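Local coordinates for protein geranyltranstransferase (Roseobacter denitrificans, PDB 4LLS) that probably condenses farnesyl diphosphate with isopentenyl diphosphate to give geranylgeranyl diphosphate, and belongs to the FPP/GGPP synthase family of metal-dependent prenyltransferases, at residues A186-L190 against D191-R195; A290-G293 against A294-T298. All blocks are in the same frame, centred on the assembly; numbering follows the deposited sequence.

Interaction 1: residues A186-L190 against D191-R195; sequences APLSL and DEITR
Ser189 and Glu192 form a capping box at the start of helix 190-215, where the loop leaving helix 171-184 turns into the next helix. Serine suits the N-cap because its short side chain can accept from a backbone N-H of the first turn: Glu192 N donates to Ser189 OG over 3.1 Å. A first torsion of 66° puts OG between the backbone N and the carbonyl carbon of Ser189, facing that turn. The return bond runs from Ser189 N to Glu192 OE1, 2.9 Å long and nearly straight at 171°, and it uses the anti lone pair of OE1. Glutamate has the length to reach back, and its negative charge would probably be favoured by the helix N-terminus. These two reciprocal bonds make the box; in addition, Ser189 OG gives a weak bond to Glu192 OE1 at 3.4 Å.

Beside it, Leu188 crosses the glutamate at about a right angle, CD2 lying 3.5 Å from Glu192 OE1. Leu188 CB also meets Ile193 CG2 at 3.6 Å, an apolar contact next to the polar box; Ile193 also packs on Phe265 and Leu268 of helix 265-269. One residue after the N-cap, Leu190 O accepts twice from Thr194, whose N and OG1 approach from opposite faces of the carbonyl plane, OG1 at 2.8 Å and 40° out of that plane.

Interaction 2: residues A290-G293 against A294-T298; sequences ATYG and AKADT
Gly293, Tyr292 and Ala294 make most of the contact in the turn that joins helix 271-288 to helix 297-308, with Ala296 taking the bond that closes it. Gly293 O accepts from Ala296 N at 3.1 Å, an i to i+3 bond with an N-H...O angle of 164°. The donor stands 36° out of the carbonyl plane, off the lone pairs. Glycine fits here because its phi is positive, at 58°, in a backbone region that glycine enters readily. The same carbonyl oxygen also accepts from Arg300 NH2, so helix 297-308 grips the turn through a side chain as well.

Tyr292 joins in through its CB, which rests 3.7 Å from Ala296 CB. Its CG lies beside its own backbone N, and the ring leads away from the turn. The ring packs instead on Ala222 and Leu223 of helix 221-244 and on Leu76 of helix 65-76, and it meets the ring of His77 with the planes nearly perpendicular. A large aromatic suits this place because a broad apolar ring can touch several of these neighbours at once, while the small, buried Ala296 lets the turn fold closely against its CB.

A water connects the two halves, donating to Tyr292 O at 3.2 Å and accepting from Lys295 N at 3.1 Å. The exposed Ala294 is the first residue after the glycine, and its O takes the bond from Asp297 N at 3.0 Å. The extended Lys295 sends NZ away to a salt bridge with Asp78 and a hydrogen bond to Leu76 O. Residues 293-296 thus form a type I beta turn, entered through a glycine with positive phi and leaving Ala296 in the N-cap position of helix 297-308.

How the interactions relate
Both contacts lie at the surface of a largely helical prenyltransferase fold, at turns where one helix gives way to the next. Interaction 1 comes first along the chain and opens helix 190-215; interaction 2 follows later and leads into helix 297-308, the last in the chain. Their centres are 33 Å apart and their nearest atoms about 22 Å, so neither touches the other. Residues 186-195 lie nearer the catalytic centre: the side chain of Leu188 is about 11 Å from a bound calcium ion, near but not at the metal site. Residues 290-298 lie away from the known sites. The two therefore start different helices of one domain.

Interaction 1: residues A186-L190 against D191-R195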
loop_
_atom_site.group_PDB
_atom_site.type_symbol
_atom_site.label_atom_id
_atom_site.label_comp_id
_atom_site.label_asym_id
_atom_site.label_seq_id
_atom_site.Cartn_x
_atom_site.Cartn_y
_atom_site.Cartn_z
ATOM N N ALA A 186 15.486 4.094 24.131
ATOM C CA ALA A 186 15.836 2.835 24.795
ATOM C C ALA A 186 17.199 2.314 24.327
ATOM O O ALA A 186 17.582 2.535 23.173
ATOM C CB ALA A 186 14.758 1.773 24.559
ATOM N N PRO A 187 17.912 1.582 25.211
ATOM C CA PRO A 187 19.196 0.965 24.886
ATOM C C PRO A 187 19.000 -0.457 24.361
ATOM O O PRO A 187 18.572 -1.334 25.108
ATOM C CB PRO A 187 19.902 0.930 26.248
ATOM C CG PRO A 187 18.784 0.808 27.250
ATOM C CD PRO A 187 17.481 1.180 26.561
ATOM N N LEU A 188 19.239 -0.664 23.069
ATOM C CA LEU A 188 19.067 -1.982 22.476
ATOM C C LEU A 188 20.394 -2.714 22.380
ATOM O O LEU A 188 21.448 -2.097 22.237
ATOM C CB LEU A 188 18.393 -1.865 21.098
ATOM C CG LEU A 188 16.931 -1.385 21.051
ATOM C CD1 LEU A 188 16.360 -1.531 19.643
ATOM C CD2 LEU A 188 16.051 -2.137 22.038
ATOM N N SER A 189 20.322 -4.032 22.469
ATOM C CA SER A 189 21.474 -4.887 22.253
ATOM C C SER A 189 21.732 -5.019 20.769
ATOM O O SER A 189 20.869 -4.691 19.968
ATOM C CB SER A 189 21.210 -6.276 22.818
ATOM O OG SER A 189 20.179 -6.914 22.091
ATOM N N LEU A 190 22.853 -5.640 20.432
ATOM C CA LEU A 190 23.189 -5.926 19.052
ATOM C C LEU A 190 22.172 -6.870 18.393
ATOM O O LEU A 190 21.680 -6.607 17.286
ATOM C CB LEU A 190 24.601 -6.512 18.980
ATOM C CG LEU A 190 25.148 -6.725 17.584
ATOM C CD1 LEU A 190 25.310 -5.387 16.878
ATOM C CD2 LEU A 190 26.485 -7.451 17.679
ATOM N N ASP A 191 21.726 -7.883 19.124
ATOM C CA ASP A 191 20.672 -8.771 18.616
ATOM C C ASP A 191 19.368 -8.021 18.327
ATOM O O ASP A 191 18.708 -8.253 17.313
ATOM C CB ASP A 191 20.392 -9.905 19.618
ATOM C CG ASP A 191 21.450 -10.992 19.581
ATOM O OD1 ASP A 191 22.276 -11.020 18.646
ATOM O OD2 ASP A 191 21.506 -11.783 20.548
ATOM N N GLU A 192 18.987 -7.123 19.225
ATOM C CA GLU A 192 17.746 -6.373 19.076
ATOM C C GLU A 192 17.806 -5.422 17.860
ATOM O O GLU A 192 16.832 -5.327 17.093
ATOM C CB GLU A 192 17.431 -5.602 20.360
ATOM C CG GLU A 192 16.852 -6.490 21.452
ATOM C CD GLU A 192 16.725 -5.787 22.791
ATOM O OE1 GLU A 192 17.633 -4.997 23.146
ATOM O OE2 GLU A 192 15.704 -6.007 23.478
ATOM N N ILE A 193 18.919 -4.718 17.673
ATOM C CA ILE A 193 18.959 -3.804 16.531
ATOM C C ILE A 193 19.066 -4.613 15.248
ATOM O O ILE A 193 18.575 -4.181 14.198
ATOM C CB ILE A 193 20.024 -2.695 16.578
ATOM C CG1 ILE A 193 21.425 -3.227 16.597
ATOM C CG2 ILE A 193 19.833 -1.750 17.767
ATOM C CD1 ILE A 193 22.415 -2.138 16.219
ATOM N N THR A 194 19.592 -5.830 15.337
ATOM C CA THR A 194 19.687 -6.663 14.152
ATOM C C THR A 194 18.303 -7.176 13.734
ATOM O O THR A 194 17.932 -7.129 12.550
ATOM C CB THR A 194 20.678 -7.835 14.364
ATOM O OG1 THR A 194 21.981 -7.304 14.629
ATOM C CG2 THR A 194 20.721 -8.681 13.124
ATOM N N ARG A 195 17.481 -7.574 14.701
ATOM C CA ARG A 195 16.114 -7.999 14.399
ATOM C C ARG A 195 15.281 -6.862 13.815
ATOM O O ARG A 195 14.531 -7.046 12.872
ATOM C CB ARG A 195 15.451 -8.551 15.654
ATOM C CG ARG A 195 13.963 -8.261 15.732
ATOM C CD ARG A 195 13.131 -9.342 15.068
ATOM N NE ARG A 195 11.717 -9.186 15.412
ATOM C CZ ARG A 195 11.221 -9.377 16.633
ATOM N NH1 ARG A 195 12.011 -9.776 17.620
ATOM N NH2 ARG A 195 9.932 -9.168 16.871
#

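Interaction 2: residues A290-G293 against A294-T298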
loop_
_atom_site.group_PDB
_atom_site.type_symbol
_atom_site.label_atom_id
_atom_site.label_comp_id
_atom_site.label_asym_id
_atom_site.label_seq_id
_atom_site.Cartn_x
_atom_site.Cartn_y
_atom_site.Cartn_z
ATOM N N ALA A 290 28.537 -18.289 -4.644
ATOM C CA ALA A 290 29.521 -19.232 -5.243
ATOM C C ALA A 290 28.869 -20.168 -6.240
ATOM O O ALA A 290 29.457 -20.474 -7.300
ATOM C CB ALA A 290 30.251 -20.025 -4.182
ATOM N N THR A 291 27.629 -20.561 -5.970
ATOM C CA THR A 291 26.962 -21.527 -6.834
ATOM C C THR A 291 26.587 -20.954 -8.198
ATOM O O THR A 291 26.280 -21.726 -9.098
ATOM C CB THR A 291 25.739 -22.178 -6.169
ATOM O OG1 THR A 291 24.797 -21.166 -5.805
ATOM C CG2 THR A 291 26.173 -22.987 -4.966
ATOM N N TYR A 292 26.606 -19.620 -8.361
ATOM C CA TYR A 292 26.293 -18.955 -9.620
ATOM C C TYR A 292 27.556 -18.779 -10.469
ATOM O O TYR A 292 27.476 -18.419 -11.645
ATOM C CB TYR A 292 25.646 -17.587 -9.396
ATOM C CG TYR A 292 24.220 -17.675 -8.958
ATOM C CD1 TYR A 292 23.217 -18.114 -9.821
ATOM C CD2 TYR A 292 23.852 -17.292 -7.662
ATOM C CE1 TYR A 292 21.891 -18.172 -9.403
ATOM C CE2 TYR A 292 22.551 -17.339 -7.245
ATOM C CZ TYR A 292 21.574 -17.774 -8.108
ATOM O OH TYR A 292 20.256 -17.825 -7.735
ATOM N N GLY A 293 28.711 -18.933 -9.836
ATOM C CA GLY A 293 29.983 -18.698 -10.527
ATOM C C GLY A 293 30.092 -17.298 -11.089
ATOM O O GLY A 293 29.545 -16.341 -10.521
ATOM N N ALA A 294 30.801 -17.146 -12.193
ATOM C CA ALA A 294 31.209 -15.823 -12.665
ATOM C C ALA A 294 30.031 -14.942 -13.105
ATOM O O ALA A 294 30.161 -13.698 -13.163
ATOM C CB ALA A 294 32.260 -15.927 -13.775
ATOM N N LYS A 295 28.906 -15.578 -13.433
ATOM C CA LYS A 295 27.746 -14.848 -13.934
ATOM C C LYS A 295 27.244 -13.862 -12.870
ATOM O O LYS A 295 26.577 -12.881 -13.184
ATOM C CB LYS A 295 26.655 -15.831 -14.318
ATOM C CG LYS A 295 25.571 -15.225 -15.193
ATOM C CD LYS A 295 24.601 -16.289 -15.683
ATOM C CE LYS A 295 23.639 -15.739 -16.722
ATOM N NZ LYS A 295 22.511 -16.671 -16.959
ATOM N N ALA A 296 27.614 -14.120 -11.632
ATOM C CA ALA A 296 27.170 -13.261 -10.526
ATOM C C ALA A 296 28.139 -12.121 -10.220
ATOM O O ALA A 296 28.051 -11.500 -9.169
ATOM C CB ALA A 296 26.915 -14.104 -9.296
ATOM N N ASP A 297 29.088 -11.833 -11.113
ATOM C CA ASP A 297 30.114 -10.867 -10.783
ATOM C C ASP A 297 29.552 -9.452 -10.541
ATOM O O ASP A 297 30.075 -8.726 -9.689
ATOM C CB ASP A 297 31.176 -10.832 -11.884
ATOM C CG ASP A 297 32.267 -11.920 -11.712
ATOM O OD1 ASP A 297 32.366 -12.572 -10.648
ATOM O OD2 ASP A 297 33.129 -12.000 -12.608
ATOM N N THR A 298 28.508 -9.061 -11.257
ATOM C CA THR A 298 27.909 -7.758 -10.991
ATOM C C THR A 298 27.349 -7.684 -9.549
ATOM O O THR A 298 27.399 -6.628 -8.886
ATOM C CB THR A 298 26.819 -7.423 -12.055
ATOM O OG1 THR A 298 27.471 -7.236 -13.312
ATOM C CG2 THR A 298 26.117 -6.157 -11.766
HETATM O O HOH W 1 29.025 -18.524 -14.397
#